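Local atomic coordinates of glycoside hydrolase family 61 (Trichoderma reesei QM6a, PDB entry 5O2X), a protein that probably cleaves crystalline cellulose oxidatively at a surface-exposed copper site, as a lytic polysaccharide monooxygenase of auxiliary activity family 9. Residues W13-Y17 and V31-A36; A63-A67 and S244-P248; I75-W79 and L155-I159. All blocks are in the same frame, centred on the assembly; numbering follows the deposited sequence.

Contact 1 of 3, residues W13-Y17 and V31-A36; sequences WYQAY and VVGWTA. With MAN (alpha-D-mannopyranose), chain P; MAN (alpha-D-mannopyranose), chain R.
No direct hydrogen bond joins residues 13-17 to residues 31-36; a water does the job instead, donating to Gln-15 O at 2.7 Å and accepting from Val-32 N at 3.0 Å. Build 13-15 as extended strand, let 16-17 leave it as loop, and lay 31-36 alongside as irregular chain, with Tyr-17 CA 4.7 Å from Gly-33 CA. That spacing works because Gly-33 lacks a side chain: an ideal CB there would sit 2.8 Å from Tyr-17 N. Tyr-17 (chi1 t) makes the largest single contribution, 120 of the 419 Å² buried. Its CB lies 3.2 Å from Trp-34 O, and Thr-35 CA stands squarely over the ring in a CH-pi contact, 3.7 Å from the centroid. In fold terms, the end of strand 12-15, which runs between strands 3-9 and 241-243 in one sheet of the AA9 beta-sandwich, is covered by the long loop leading to helix 53-56. Val-31 tucks CG2 3.8 Å from Tyr-17 N, while Tyr-14 (chi1 m) meets Val-32 through CD2 and CG1, 3.9 Å apart. Trp-34 turns away, its NE1 hydrogen-bonded to Asn-179. Tyr-14 OH shares a 2.7 Å hydrogen bond with O2 of mannose R.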
loop_
_atom_site.group_PDB
_atom_site.type_symbol
_atom_site.label_atom_id
_atom_site.label_comp_id
_atom_site.label_asym_id
_atom_site.label_seq_id
_atom_site.Cartn_x
_atom_site.Cartn_y
_atom_site.Cartn_z
ATOM N N TRP A 13 10.137 -0.817 -14.536
ATOM C CA TRP A 13 8.760 -1.257 -14.467
ATOM C C TRP A 13 8.698 -2.766 -14.115
ATOM O O TRP A 13 9.372 -3.573 -14.759
ATOM C CB TRP A 13 8.135 -1.050 -15.855
ATOM C CG TRP A 13 6.650 -1.242 -16.022
ATOM C CD1 TRP A 13 5.733 -0.259 -16.120
ATOM C CD2 TRP A 13 5.944 -2.466 -16.268
ATOM N NE1 TRP A 13 4.498 -0.787 -16.387
ATOM C CE2 TRP A 13 4.595 -2.133 -16.538
ATOM C CE3 TRP A 13 6.328 -3.803 -16.375
ATOM C CZ2 TRP A 13 3.619 -3.126 -16.855
ATOM C CZ3 TRP A 13 5.355 -4.753 -16.732
ATOM C CH2 TRP A 13 4.069 -4.398 -16.956
ATOM N N TYR A 14 7.831 -3.076 -13.165
ATOM C CA TYR A 14 7.480 -4.453 -12.798
ATOM C C TYR A 14 5.991 -4.655 -12.951
ATOM O O TYR A 14 5.192 -3.863 -12.437
ATOM C CB TYR A 14 7.834 -4.770 -11.338
ATOM C CG TYR A 14 9.313 -4.788 -11.051
ATOM C CD1 TYR A 14 10.009 -3.620 -10.827
ATOM C CD2 TYR A 14 10.002 -5.997 -11.002
ATOM C CE1 TYR A 14 11.390 -3.644 -10.555
ATOM C CE2 TYR A 14 11.357 -6.039 -10.760
ATOM C CZ TYR A 14 12.053 -4.854 -10.533
ATOM O OH TYR A 14 13.401 -4.919 -10.282
ATOM N N GLN A 15 5.619 -5.773 -13.565
ATOM C CA GLN A 15 4.228 -6.171 -13.629
ATOM C C GLN A 15 3.728 -6.472 -12.218
ATOM O O GLN A 15 4.341 -7.244 -11.487
ATOM C CB GLN A 15 4.114 -7.407 -14.500
ATOM C CG GLN A 15 2.690 -7.850 -14.825
ATOM C CD GLN A 15 2.664 -9.059 -15.761
ATOM O OE1 GLN A 15 3.592 -9.852 -15.817
ATOM N NE2 GLN A 15 1.559 -9.207 -16.463
ATOM N N ALA A 16 2.595 -5.898 -11.844
ATOM C CA ALA A 16 1.999 -6.224 -10.562
ATOM C C ALA A 16 1.074 -7.446 -10.690
ATOM O O ALA A 16 0.838 -7.938 -11.790
ATOM C CB ALA A 16 1.217 -5.019 -10.025
ATOM N N TYR A 17 0.564 -7.917 -9.564
ATOM C CA TYR A 17 -0.509 -8.911 -9.650
ATOM C C TYR A 17 -1.758 -8.256 -10.204
ATOM O O TYR A 17 -2.127 -7.182 -9.748
ATOM C CB TYR A 17 -0.796 -9.524 -8.276
ATOM C CG TYR A 17 -1.812 -10.622 -8.366
ATOM C CD1 TYR A 17 -1.447 -11.847 -8.904
ATOM C CD2 TYR A 17 -3.153 -10.454 -8.002
ATOM C CE1 TYR A 17 -2.368 -12.863 -9.060
ATOM C CE2 TYR A 17 -4.083 -11.470 -8.164
ATOM C CZ TYR A 17 -3.690 -12.657 -8.729
ATOM O OH TYR A 17 -4.628 -13.644 -8.907
ATOM N N VAL A 31 5.164 -12.734 -10.159
ATOM C CA VAL A 31 5.269 -11.272 -10.097
ATOM C C VAL A 31 5.588 -10.847 -8.674
ATOM O O VAL A 31 5.564 -11.661 -7.741
ATOM C CB VAL A 31 3.982 -10.581 -10.596
ATOM C CG1 VAL A 31 3.785 -10.814 -12.081
ATOM C CG2 VAL A 31 2.758 -11.023 -9.822
ATOM N N VAL A 32 5.895 -9.544 -8.518
ATOM C CA VAL A 32 6.258 -9.010 -7.208
ATOM C C VAL A 32 5.071 -8.695 -6.351
ATOM O O VAL A 32 5.221 -8.504 -5.145
ATOM C CB VAL A 32 7.168 -7.775 -7.368
ATOM C CG1 VAL A 32 8.448 -8.128 -8.064
ATOM C CG2 VAL A 32 6.466 -6.629 -8.045
ATOM N N GLY A 33 3.861 -8.613 -6.935
ATOM C CA GLY A 33 2.642 -8.377 -6.183
ATOM C C GLY A 33 2.036 -9.665 -5.689
ATOM O O GLY A 33 2.054 -10.682 -6.396
ATOM N N TRP A 34 1.498 -9.643 -4.461
ATOM C CA TRP A 34 0.875 -10.843 -3.895
ATOM C C TRP A 34 -0.364 -11.257 -4.691
ATOM O O TRP A 34 -1.076 -10.449 -5.277
ATOM C CB TRP A 34 0.527 -10.593 -2.440
ATOM C CG TRP A 34 1.734 -10.644 -1.513
ATOM C CD1 TRP A 34 2.971 -10.113 -1.736
ATOM C CD2 TRP A 34 1.797 -11.353 -0.274
ATOM N NE1 TRP A 34 3.806 -10.449 -0.689
ATOM C CE2 TRP A 34 3.124 -11.238 0.203
ATOM C CE3 TRP A 34 0.894 -12.149 0.441
ATOM C CZ2 TRP A 34 3.571 -11.878 1.351
ATOM C CZ3 TRP A 34 1.350 -12.763 1.591
ATOM C CH2 TRP A 34 2.660 -12.647 2.022
ATOM N N THR A 35 -0.607 -12.567 -4.691
ATOM C CA THR A 35 -1.851 -13.082 -5.261
ATOM C C THR A 35 -2.994 -12.796 -4.303
ATOM O O THR A 35 -2.837 -13.039 -3.115
ATOM C CB THR A 35 -1.717 -14.590 -5.474
ATOM O OG1 THR A 35 -0.624 -14.814 -6.383
ATOM C CG2 THR A 35 -2.989 -15.224 -6.011
ATOM N N ALA A 36 -4.095 -12.248 -4.781
ATOM C CA ALA A 36 -5.228 -11.943 -3.918
ATOM C C ALA A 36 -6.520 -12.094 -4.711
ATOM O O ALA A 36 -6.529 -12.135 -5.944
ATOM C CB ALA A 36 -5.111 -10.562 -3.299
HETATM C C1 MAN P . 9.240 -2.705 -20.367
HETATM C C2 MAN P . 9.179 -1.255 -20.780
HETATM C C3 MAN P . 7.985 -0.674 -20.009
HETATM C C4 MAN P . 6.711 -1.472 -20.201
HETATM C C5 MAN P . 6.927 -2.914 -19.861
HETATM C C6 MAN P . 5.692 -3.756 -20.138
HETATM O O2 MAN P . 9.036 -1.231 -22.208
HETATM O O3 MAN P . 7.740 0.608 -20.517
HETATM O O4 MAN P . 5.582 -0.951 -19.540
HETATM O O5 MAN P . 8.012 -3.347 -20.658
HETATM O O6 MAN P . 6.091 -5.135 -20.141
HETATM C C1 MAN R . 15.048 -9.249 -8.856
HETATM C C2 MAN R . 14.831 -8.181 -9.893
HETATM C C3 MAN R . 15.915 -8.193 -10.941
HETATM C C4 MAN R . 17.299 -8.194 -10.281
HETATM C C5 MAN R . 17.422 -9.284 -9.222
HETATM C C6 MAN R . 18.727 -9.168 -8.448
HETATM O O2 MAN R . 14.818 -6.921 -9.187
HETATM O O3 MAN R . 15.771 -7.079 -11.809
HETATM O O4 MAN R . 18.292 -8.422 -11.272
HETATM O O5 MAN R . 16.344 -9.187 -8.274
HETATM O O6 MAN R . 18.856 -10.218 -7.512
HETATM O O HOH W 1 6.763 -8.427 -11.131
HETATM O O HOH W 2 -7.059 -15.058 -6.895
#

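Contact 2 of 3, residues A63-A67 and S244-P248; sequences AKGHA and SATVP. With MAN (alpha-D-mannopyranose), chain R; MAN (alpha-D-mannopyranose), chain Q.
Two irregular segments cross here, their touching parts, 64-66 and 244-248, running 109° apart, yet for one residue pair they behave as antiparallel strands. His-66 and Thr-246 form a single hydrogen-bonded bridge, CA to CA 5.1 Å: His-66 N donates to Thr-246 O at 2.9 Å, bent to 141°, and Thr-246 N donates to His-66 O at 2.8 Å and nearly straight at 172°. Both residues are extended (phi/psi -145/163 and -87/128). Gly-65, also extended at -148/-176, lets the chains close in: its CA lies 3.1 Å from Thr-246 O, and an ideal CB would run into that oxygen and into Ala-245 CB. The bridge ties the last residues of the chain, following strand 241-243, to the loop entering strand 67-70, consistent with a predicted linker that packs as an integral part of the catalytic domain. Among the side chains, His-66 (chi1 p) starts away from the tail, but its ring swings back so that Thr-246 CB lies over its face, 4.2 Å from the centroid; its ND1 is hydrogen-bonded to Glu-102. Val-247 CG1 rests 3.7 Å from Lys-64 O, and Pro-248 CD 3.9 Å from the same oxygen. The tail is O-mannosylated: Thr-246 OG1 is bonded to C1 of mannose R at 1.4 Å, and Ser-244 OG to C1 of mannose Q at 1.5 Å. Mannose R sits beside the bridge, its C1 3.3 Å from His-66 O.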
loop_
_atom_site.group_PDB
_atom_site.type_symbol
_atom_site.label_atom_id
_atom_site.label_comp_id
_atom_site.label_asym_id
_atom_site.label_seq_id
_atom_site.Cartn_x
_atom_site.Cartn_y
_atom_site.Cartn_z
ATOM N N ALA A 63 3.528 -13.377 -3.068
ATOM C CA ALA A 63 4.205 -13.240 -4.343
ATOM C C ALA A 63 5.406 -14.179 -4.357
ATOM O O ALA A 63 6.077 -14.352 -3.332
ATOM C CB ALA A 63 4.678 -11.802 -4.555
ATOM N N LYS A 64 5.698 -14.757 -5.526
ATOM C CA LYS A 64 6.721 -15.803 -5.641
ATOM C C LYS A 64 8.049 -15.279 -6.170
ATOM O O LYS A 64 8.980 -16.052 -6.410
ATOM C CB LYS A 64 6.198 -16.994 -6.475
ATOM C CG LYS A 64 5.082 -17.761 -5.800
ATOM C CD LYS A 64 4.851 -19.154 -6.398
ATOM C CE LYS A 64 3.707 -19.876 -5.726
ATOM N NZ LYS A 64 3.448 -21.183 -6.413
ATOM N N GLY A 65 8.155 -13.968 -6.334
ATOM C CA GLY A 65 9.437 -13.323 -6.577
ATOM C C GLY A 65 9.441 -11.931 -5.954
ATOM O O GLY A 65 8.490 -11.528 -5.291
ATOM N N HIS A 66 10.544 -11.204 -6.197
ATOM C CA HIS A 66 10.737 -9.920 -5.549
ATOM C C HIS A 66 11.453 -8.937 -6.459
ATOM O O HIS A 66 12.092 -9.323 -7.453
ATOM C CB HIS A 66 11.504 -10.069 -4.233
ATOM C CG HIS A 66 12.843 -10.691 -4.379
ATOM N ND1 HIS A 66 13.034 -12.039 -4.222
ATOM C CD2 HIS A 66 14.035 -10.180 -4.767
ATOM C CE1 HIS A 66 14.300 -12.329 -4.471
ATOM N NE2 HIS A 66 14.936 -11.225 -4.808
ATOM N N ALA A 67 11.354 -7.661 -6.094
ATOM C CA ALA A 67 12.097 -6.610 -6.748
ATOM C C ALA A 67 13.270 -6.185 -5.886
ATOM O O ALA A 67 13.091 -5.847 -4.718
ATOM C CB ALA A 67 11.217 -5.381 -6.998
ATOM N N SER A 244 11.629 -8.343 -14.350
ATOM C CA SER A 244 10.763 -9.364 -13.853
ATOM C C SER A 244 11.060 -9.640 -12.406
ATOM O O SER A 244 12.176 -9.438 -11.919
ATOM C CB SER A 244 10.969 -10.639 -14.639
ATOM O OG SER A 244 10.593 -10.424 -15.970
ATOM N N ALA A 245 10.052 -10.134 -11.708
ATOM C CA ALA A 245 10.218 -10.550 -10.325
ATOM C C ALA A 245 11.306 -11.641 -10.244
ATOM O O ALA A 245 11.242 -12.631 -10.978
ATOM C CB ALA A 245 8.907 -11.128 -9.799
ATOM N N THR A 246 12.266 -11.444 -9.347
ATOM C CA THR A 246 13.386 -12.354 -9.192
ATOM C C THR A 246 12.986 -13.454 -8.216
ATOM O O THR A 246 12.512 -13.172 -7.119
ATOM C CB THR A 246 14.595 -11.610 -8.628
ATOM O OG1 THR A 246 14.844 -10.493 -9.482
ATOM C CG2 THR A 246 15.814 -12.519 -8.565
ATOM N N VAL A 247 13.188 -14.714 -8.640
ATOM C CA VAL A 247 12.833 -15.838 -7.802
ATOM C C VAL A 247 14.028 -16.214 -6.932
ATOM O O VAL A 247 15.155 -16.123 -7.375
ATOM C CB VAL A 247 12.325 -17.033 -8.599
ATOM C CG1 VAL A 247 11.103 -16.630 -9.398
ATOM C CG2 VAL A 247 13.406 -17.631 -9.413
ATOM N N PRO A 248 13.801 -16.596 -5.696
ATOM C CA PRO A 248 14.870 -17.213 -4.934
ATOM C C PRO A 248 15.379 -18.497 -5.626
ATOM O O PRO A 248 14.530 -19.258 -6.140
ATOM C CB PRO A 248 14.204 -17.618 -3.632
ATOM C CG PRO A 248 12.956 -16.918 -3.557
ATOM C CD PRO A 248 12.549 -16.533 -4.945
ATOM O OXT PRO A 248 16.525 -18.851 -5.720
HETATM C C1 MAN R . 15.048 -9.249 -8.856
HETATM C C2 MAN R . 14.831 -8.181 -9.893
HETATM C C3 MAN R . 15.915 -8.193 -10.941
HETATM C C4 MAN R . 17.299 -8.194 -10.281
HETATM C C5 MAN R . 17.422 -9.284 -9.222
HETATM C C6 MAN R . 18.727 -9.168 -8.448
HETATM O O2 MAN R . 14.818 -6.921 -9.187
HETATM O O3 MAN R . 15.771 -7.079 -11.809
HETATM O O4 MAN R . 18.292 -8.422 -11.272
HETATM O O5 MAN R . 16.344 -9.187 -8.274
HETATM O O6 MAN R . 18.856 -10.218 -7.512
HETATM C C1 MAN Q . 10.763 -11.593 -16.827
HETATM C C2 MAN Q . 10.340 -11.232 -18.206
HETATM C C3 MAN Q . 8.846 -10.962 -18.164
HETATM C C4 MAN Q . 8.075 -12.208 -17.709
HETATM C C5 MAN Q . 8.594 -12.657 -16.355
HETATM C C6 MAN Q . 7.999 -13.991 -15.932
HETATM O O2 MAN Q . 10.685 -12.331 -19.033
HETATM O O3 MAN Q . 8.368 -10.615 -19.463
HETATM O O4 MAN Q . 6.701 -11.868 -17.551
HETATM O O5 MAN Q . 10.017 -12.742 -16.397
HETATM O O6 MAN Q . 8.392 -15.003 -16.868
#

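Contact 3 of 3, residues I75-W79 and L155-I159; sequences ILFQW and LRHEI. With NAG (2-acetamido-2-deoxy-beta-D-glucopyranose), chain C; MAN (alpha-D-mannopyranose), chain N; MAN (alpha-D-mannopyranose), chain M.
This is face-to-face packing in the core of the AA9 beta-sandwich: strand 75-79 belongs to one sheet, strand 155-159 to the other. The axes of these short segments approach to 10.1 Å at a crossing angle of -46°, too far for backbone bonds, so alternate side chains fill the gap. Ile-75, Phe-77 and Trp-79, all chi1 m, point inward against Leu-155, His-157 and Ile-159. The strands come nearest in the middle, Phe-77 CA to His-157 CA 8.4 Å, where the two rings lie flat on each other, centroids 3.9 Å apart and planes at 15°. Toward the N-terminal ends, Leu-155 CD2 plugs the hollow between Ile-75 CD1 and Phe-77 CZ, 3.7 Å from each. Toward the C-terminal ends, Ile-159 pushes its CD1 methyl onto the face of the Trp-79 six-membered ring, 3.7 Å from the centroid. The ND1 of His-157 (chi1 t) is hydrogen-bonded to Asp-92. The outward residues make other ties: Arg-156 and Glu-158 pair on the far side, NH1 to OE1 2.8 Å, while Gln-78 OE1 accepts from O2 of mannose M at 2.7 Å. Across the gap, the one hydrogen bond runs from Trp-79 NE1 to His-157 NE2, 2.9 Å at 163°.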
loop_
_atom_site.group_PDB
_atom_site.type_symbol
_atom_site.label_atom_id
_atom_site.label_comp_id
_atom_site.label_asym_id
_atom_site.label_seq_id
_atom_site.Cartn_x
_atom_site.Cartn_y
_atom_site.Cartn_z
ATOM N N ILE A 75 9.527 4.385 -5.361
ATOM C CA ILE A 75 8.638 3.396 -5.987
ATOM C C ILE A 75 7.329 4.106 -6.312
ATOM O O ILE A 75 6.697 4.710 -5.442
ATOM C CB ILE A 75 8.386 2.216 -5.036
ATOM C CG1 ILE A 75 9.726 1.537 -4.693
ATOM C CG2 ILE A 75 7.398 1.234 -5.693
ATOM C CD1 ILE A 75 9.608 0.336 -3.801
ATOM N N LEU A 76 6.958 4.027 -7.577
ATOM C CA LEU A 76 5.699 4.549 -8.098
ATOM C C LEU A 76 4.715 3.407 -8.221
ATOM O O LEU A 76 5.019 2.360 -8.816
ATOM C CB LEU A 76 5.960 5.244 -9.454
ATOM C CG LEU A 76 4.709 5.776 -10.155
ATOM C CD1 LEU A 76 5.073 6.990 -10.936
ATOM C CD2 LEU A 76 4.065 4.693 -11.052
ATOM N N PHE A 77 3.521 3.604 -7.658
ATOM C CA PHE A 77 2.413 2.658 -7.752
ATOM C C PHE A 77 1.425 3.173 -8.793
ATOM O O PHE A 77 1.005 4.321 -8.715
ATOM C CB PHE A 77 1.679 2.545 -6.429
ATOM C CG PHE A 77 2.540 2.116 -5.283
ATOM C CD1 PHE A 77 2.874 0.787 -5.055
ATOM C CD2 PHE A 77 3.025 3.089 -4.424
ATOM C CE1 PHE A 77 3.672 0.448 -3.988
ATOM C CE2 PHE A 77 3.788 2.771 -3.344
ATOM C CZ PHE A 77 4.120 1.456 -3.115
ATOM N N GLN A 78 1.038 2.312 -9.742
ATOM C CA GLN A 78 0.080 2.670 -10.800
ATOM C C GLN A 78 -1.238 1.953 -10.575
ATOM O O GLN A 78 -1.312 0.727 -10.743
ATOM C CB GLN A 78 0.644 2.286 -12.148
ATOM C CG GLN A 78 -0.297 2.581 -13.330
ATOM C CD GLN A 78 -0.387 4.063 -13.579
ATOM O OE1 GLN A 78 0.602 4.683 -14.013
ATOM N NE2 GLN A 78 -1.544 4.665 -13.286
ATOM N N TRP A 79 -2.278 2.704 -10.213
ATOM C CA TRP A 79 -3.632 2.168 -10.023
ATOM C C TRP A 79 -4.422 2.252 -11.333
ATOM O O TRP A 79 -4.286 3.233 -12.086
ATOM C CB TRP A 79 -4.339 2.948 -8.934
ATOM C CG TRP A 79 -3.859 2.660 -7.549
ATOM C CD1 TRP A 79 -2.793 3.204 -6.894
ATOM C CD2 TRP A 79 -4.435 1.705 -6.633
ATOM N NE1 TRP A 79 -2.693 2.652 -5.643
ATOM C CE2 TRP A 79 -3.690 1.745 -5.454
ATOM C CE3 TRP A 79 -5.542 0.846 -6.698
ATOM C CZ2 TRP A 79 -4.008 0.947 -4.352
ATOM C CZ3 TRP A 79 -5.860 0.071 -5.620
ATOM C CH2 TRP A 79 -5.102 0.116 -4.445
ATOM N N LEU A 155 6.191 -4.685 1.196
ATOM C CA LEU A 155 5.732 -3.304 1.048
ATOM C C LEU A 155 4.203 -3.377 0.906
ATOM O O LEU A 155 3.711 -3.983 -0.046
ATOM C CB LEU A 155 6.402 -2.686 -0.167
ATOM C CG LEU A 155 5.901 -1.387 -0.723
ATOM C CD1 LEU A 155 6.025 -0.320 0.294
ATOM C CD2 LEU A 155 6.655 -1.045 -2.002
ATOM N N ARG A 156 3.493 -2.792 1.853
ATOM C CA ARG A 156 2.041 -2.791 1.899
ATOM C C ARG A 156 1.581 -1.378 1.650
ATOM O O ARG A 156 1.682 -0.507 2.512
ATOM C CB ARG A 156 1.555 -3.319 3.250
ATOM C CG ARG A 156 0.051 -3.386 3.417
ATOM C CD ARG A 156 -0.325 -3.778 4.840
ATOM N NE ARG A 156 -1.765 -3.896 5.062
ATOM C CZ ARG A 156 -2.597 -2.873 5.189
ATOM N NH1 ARG A 156 -2.122 -1.631 5.212
ATOM N NH2 ARG A 156 -3.904 -3.068 5.283
ATOM N N HIS A 157 1.070 -1.156 0.424
ATOM C CA HIS A 157 0.528 0.141 -0.007
ATOM C C HIS A 157 -0.981 0.097 0.112
ATOM O O HIS A 157 -1.590 -0.944 -0.157
ATOM C CB HIS A 157 0.949 0.332 -1.470
ATOM C CG HIS A 157 0.333 1.515 -2.131
ATOM N ND1 HIS A 157 0.654 2.821 -1.877
ATOM C CD2 HIS A 157 -0.667 1.600 -3.050
ATOM C CE1 HIS A 157 -0.078 3.626 -2.629
ATOM N NE2 HIS A 157 -0.893 2.910 -3.363
ATOM N N GLU A 158 -1.624 1.183 0.515
ATOM C CA GLU A 158 -3.057 1.098 0.745
ATOM C C GLU A 158 -3.706 2.454 0.526
ATOM O O GLU A 158 -3.267 3.481 1.037
ATOM C CB GLU A 158 -3.285 0.654 2.193
ATOM C CG GLU A 158 -4.721 0.475 2.632
ATOM C CD GLU A 158 -4.793 -0.017 4.060
ATOM O OE1 GLU A 158 -3.955 0.458 4.878
ATOM O OE2 GLU A 158 -5.625 -0.900 4.366
ATOM N N ILE A 159 -4.839 2.433 -0.195
ATOM C CA ILE A 159 -5.785 3.543 -0.240
ATOM C C ILE A 159 -6.947 3.152 0.660
ATOM O O ILE A 159 -7.389 2.001 0.658
ATOM C CB ILE A 159 -6.330 3.797 -1.670
ATOM C CG1 ILE A 159 -5.218 4.035 -2.690
ATOM C CG2 ILE A 159 -7.272 4.988 -1.643
ATOM C CD1 ILE A 159 -5.727 4.138 -4.107
HETATM C C1 NAG C . -2.029 6.879 -17.298
HETATM C C2 NAG C . -1.228 6.750 -18.558
HETATM C C3 NAG C . -1.894 5.690 -19.434
HETATM C C4 NAG C . -2.036 4.381 -18.712
HETATM C C5 NAG C . -2.670 4.576 -17.343
HETATM C C6 NAG C . -2.552 3.353 -16.483
HETATM C C7 NAG C . -0.051 8.424 -19.873
HETATM C C8 NAG C . -0.131 9.756 -20.550
HETATM N N2 NAG C . -1.148 8.016 -19.245
HETATM O O3 NAG C . -1.176 5.489 -20.662
HETATM O O4 NAG C . -2.839 3.450 -19.466
HETATM O O5 NAG C . -1.973 5.633 -16.617
HETATM O O6 NAG C . -1.206 2.923 -16.358
HETATM O O7 NAG C . 0.993 7.751 -19.868
HETATM C C1 MAN N . 10.187 8.539 -12.229
HETATM C C2 MAN N . 10.695 7.124 -12.004
HETATM C C3 MAN N . 9.835 6.423 -10.927
HETATM C C4 MAN N . 9.835 7.263 -9.669
HETATM C C5 MAN N . 9.302 8.649 -10.017
HETATM C C6 MAN N . 9.327 9.596 -8.852
HETATM O O2 MAN N . 12.047 7.129 -11.589
HETATM O O3 MAN N . 10.347 5.113 -10.703
HETATM O O4 MAN N . 9.014 6.633 -8.695
HETATM O O5 MAN N . 10.091 9.261 -11.019
HETATM O O6 MAN N . 10.645 9.622 -8.244
HETATM C C1 MAN M . 2.029 8.745 -14.392
HETATM C C2 MAN M . 2.323 7.399 -14.991
HETATM C C3 MAN M . 3.345 7.503 -16.101
HETATM C C4 MAN M . 2.968 8.550 -17.117
HETATM C C5 MAN M . 2.615 9.859 -16.420
HETATM C C6 MAN M . 2.049 10.889 -17.366
HETATM O O2 MAN M . 1.088 6.891 -15.505
HETATM O O3 MAN M . 3.508 6.235 -16.755
HETATM O O4 MAN M . 4.084 8.765 -17.993
HETATM O O5 MAN M . 1.659 9.676 -15.381
HETATM O O6 MAN M . 1.896 12.150 -16.713
#

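Contacts 1 and 2 form one continuous patch, centres about 9 Å apart: Val-32 CG1 meets Ala-245 CB at 3.5 Å, and Ala-63 CB packs 3.3 Å from Val-31 O. Mannose R bridges them, bonded covalently to Thr-246 and hydrogen-bonded to Tyr-14. Contact 3 lies deeper, its centre about 11 Å from that of contact 1 and about 17 Å from that of contact 2, touching neither; it shares with contact 1 the sheet holding strands 12-15 and 74-80. Contact 3 is also near the copper, which is held by the methylated histidine Xaa1, His-86 and Tyr-174: the side chain of Ile-159 is about 9 Å from the metal, and Trp-79 packs on Tyr-174.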